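Local coordinates for periplasmic branched-chain amino acid-binding protein (Burkholderia mallei, PDB 3I09), which probably binds branched-chain amino acids or related small carboxylates in the periplasm for an ABC transporter, and holds acetoacetic acid in this crystal, at residues G104-T109 with E368-L373. Numbering follows the deposited sequence. Where two conformers were deposited one is given.
With AAE (acetoacetic acid), chain C; EDO (1,2-ethanediol), chain N.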
loop_
_atom_site.group_PDB
_atom_site.type_symbol
_atom_site.label_atom_id
_atom_site.label_comp_id
_atom_site.label_asym_id
_atom_site.label_seq_id
_atom_site.Cartn_x
_atom_site.Cartn_y
_atom_site.Cartn_z
ATOM N N GLY A 104 1.675 1.837 -3.980
ATOM C CA GLY A 104 0.356 1.727 -4.536
ATOM C C GLY A 104 0.142 1.760 -6.016
ATOM O O GLY A 104 -0.885 1.302 -6.470
ATOM N N ALA A 105 1.063 2.329 -6.791
ATOM C CA ALA A 105 0.737 2.597 -8.190
ATOM C C ALA A 105 0.286 1.337 -8.928
ATOM O O ALA A 105 1.028 0.333 -8.986
ATOM C CB ALA A 105 1.916 3.235 -8.935
ATOM N N ASP A 106 -0.898 1.403 -9.546
ATOM C CA ASP A 106 -1.406 0.255 -10.322
ATOM C C ASP A 106 -0.596 -0.042 -11.595
ATOM O O ASP A 106 -0.792 -1.079 -12.225
ATOM C CB ASP A 106 -2.916 0.372 -10.611
ATOM C CG ASP A 106 -3.275 1.426 -11.648
ATOM O OD1 ASP A 106 -2.494 2.361 -11.900
ATOM O OD2 ASP A 106 -4.417 1.338 -12.179
ATOM N N THR A 107 0.324 0.869 -11.939
ATOM C CA THR A 107 1.286 0.677 -13.007
ATOM C C THR A 107 2.022 -0.678 -12.889
ATOM O O THR A 107 2.399 -1.322 -13.879
ATOM C CB THR A 107 2.350 1.834 -12.948
ATOM O OG1 THR A 107 1.682 3.076 -12.710
ATOM C CG2 THR A 107 3.076 1.905 -14.206
ATOM N N LEU A 108 2.267 -1.084 -11.649
ATOM C CA LEU A 108 2.984 -2.299 -11.347
ATOM C C LEU A 108 2.345 -3.573 -11.908
ATOM O O LEU A 108 3.044 -4.546 -12.087
ATOM C CB LEU A 108 3.146 -2.447 -9.823
ATOM C CG LEU A 108 4.226 -1.563 -9.230
ATOM C CD1 LEU A 108 3.952 -1.442 -7.700
ATOM C CD2 LEU A 108 5.711 -2.105 -9.526
ATOM N N THR A 109 1.027 -3.545 -12.157
ATOM C CA THR A 109 0.319 -4.697 -12.710
ATOM C C THR A 109 -0.388 -4.351 -14.018
ATOM O O THR A 109 -1.280 -5.040 -14.461
ATOM C CB THR A 109 -0.688 -5.248 -11.689
ATOM O OG1 THR A 109 -1.615 -4.221 -11.342
ATOM C CG2 THR A 109 0.069 -5.753 -10.402
ATOM N N GLU A 368 -10.346 -3.769 -18.689
ATOM C CA GLU A 368 -9.730 -2.455 -18.576
ATOM C C GLU A 368 -8.215 -2.525 -18.350
ATOM O O GLU A 368 -7.556 -1.494 -18.249
ATOM C CB GLU A 368 -10.392 -1.657 -17.437
ATOM C CG GLU A 368 -11.969 -1.561 -17.526
ATOM C CD GLU A 368 -12.494 -0.725 -18.704
ATOM O OE1 GLU A 368 -11.935 0.362 -18.974
ATOM O OE2 GLU A 368 -13.488 -1.142 -19.359
ATOM N N THR A 369 -7.663 -3.724 -18.268
ATOM C CA THR A 369 -6.242 -3.880 -17.993
ATOM C C THR A 369 -5.342 -3.235 -19.041
ATOM O O THR A 369 -5.656 -3.252 -20.234
ATOM C CB THR A 369 -5.841 -5.355 -17.909
ATOM O OG1 THR A 369 -4.524 -5.464 -17.370
ATOM C CG2 THR A 369 -5.939 -6.051 -19.307
ATOM N N ARG A 370 -4.217 -2.703 -18.592
ATOM C CA ARG A 370 -3.143 -2.262 -19.501
ATOM C C ARG A 370 -1.942 -3.213 -19.409
ATOM O O ARG A 370 -0.831 -2.915 -19.898
ATOM C CB ARG A 370 -2.763 -0.797 -19.221
ATOM C CG ARG A 370 -3.986 0.182 -19.228
ATOM C CD ARG A 370 -4.593 0.478 -17.857
ATOM N NE ARG A 370 -3.602 1.080 -16.987
ATOM C CZ ARG A 370 -3.714 1.241 -15.670
ATOM N NH1 ARG A 370 -4.815 0.874 -15.003
ATOM N NH2 ARG A 370 -2.712 1.795 -15.013
ATOM N N CYS A 371 -2.171 -4.386 -18.808
ATOM C CA CYS A 371 -1.132 -5.418 -18.693
ATOM C C CYS A 371 -1.073 -6.243 -19.978
ATOM O O CYS A 371 -1.983 -7.004 -20.284
ATOM C CB CYS A 371 -1.410 -6.346 -17.512
ATOM S SG CYS A 371 -0.276 -7.741 -17.397
ATOM N N ALA A 372 0.021 -6.076 -20.725
ATOM C CA ALA A 372 0.195 -6.768 -22.001
ATOM C C ALA A 372 0.281 -8.312 -21.851
ATOM O O ALA A 372 0.104 -9.050 -22.839
ATOM C CB ALA A 372 1.436 -6.208 -22.727
ATOM N N LEU A 373 0.516 -8.798 -20.640
ATOM C CA LEU A 373 0.588 -10.239 -20.354
ATOM C C LEU A 373 -0.748 -10.865 -19.954
ATOM O O LEU A 373 -0.821 -12.084 -19.753
ATOM C CB LEU A 373 1.632 -10.485 -19.265
ATOM C CG LEU A 373 3.027 -9.981 -19.586
ATOM C CD1 LEU A 373 3.984 -10.121 -18.366
ATOM C CD2 LEU A 373 3.566 -10.731 -20.787
HETATM O O1 AAE C . 2.977 4.217 -3.549
HETATM C C2 AAE C . 3.313 5.169 -2.824
HETATM O O3 AAE C . 4.233 5.958 -3.136
HETATM C C4 AAE C . 2.532 5.410 -1.544
HETATM C C5 AAE C . 3.168 4.715 -0.373
HETATM O O8 AAE C . 4.071 3.858 -0.533
HETATM C C9 AAE C . 2.536 4.996 0.959
HETATM C C1 EDO N . -2.289 -14.716 -21.279
HETATM O O1 EDO N . -2.846 -13.605 -22.004
HETATM C C2 EDO N . -3.223 -15.184 -20.159
HETATM O O2 EDO N . -4.160 -14.172 -19.769
HETATM O O HOH W 1 -4.257 -5.365 -14.748
#
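R370 grips the carboxylate of D106 end-on, in a two-pronged salt bridge. R370 NH1 donates to D106 OD2 at 2.9 Å, and R370 NH2 donates to D106 OD1 at 3.2 Å. Both bonds are nearly straight at the hydrogen. Both acceptors lie in the guanidinium plane, but the nitrogens come from above the carboxylate plane. The two planes are 56° apart. D106 CB points toward the tail, and CG lies between the backbone N and carbonyl carbon (chi1 73°). The arginine chain bends at chi2 and chi3, and its guanidinium end comes nearer to D106 than its CB does. D106 OD2 has a second donor, N159 ND2, and R370 NE makes a salt bridge to E111 OE2. The arginine is thus shared by two acids, which probably helps both stay charged.

Further along, at the T109 end, a water links T109 and T369. It hydrogen-bonds to T109 O at 3.0 Å and to T369 OG1 at 2.6 Å. T369 OG1 also accepts from C371 N at 3.0 Å, forming an ST turn. C371 CB packs against T109 O at 3.3 Å, and C371 SG forms a disulfide with C113. N110 adds a further tie, because its OD1 accepts from R370 N and its ND2 donates to D106 O.

At the other end of 104-109, G104 N donates to acetoacetic acid O1 at 2.7 Å. In this type I periplasmic binding protein, salt bridge and disulfide both fasten the C-terminal tail to the pocket-side loop. This loop joins strands 97-100 and 117-119 of the six-stranded sheet. L108 packs on helix 81-94 and, with T109, on strand 117-119. M125 of helix 124-137 touches both D106 and R370, while the tail 368-373 follows helix 359-362.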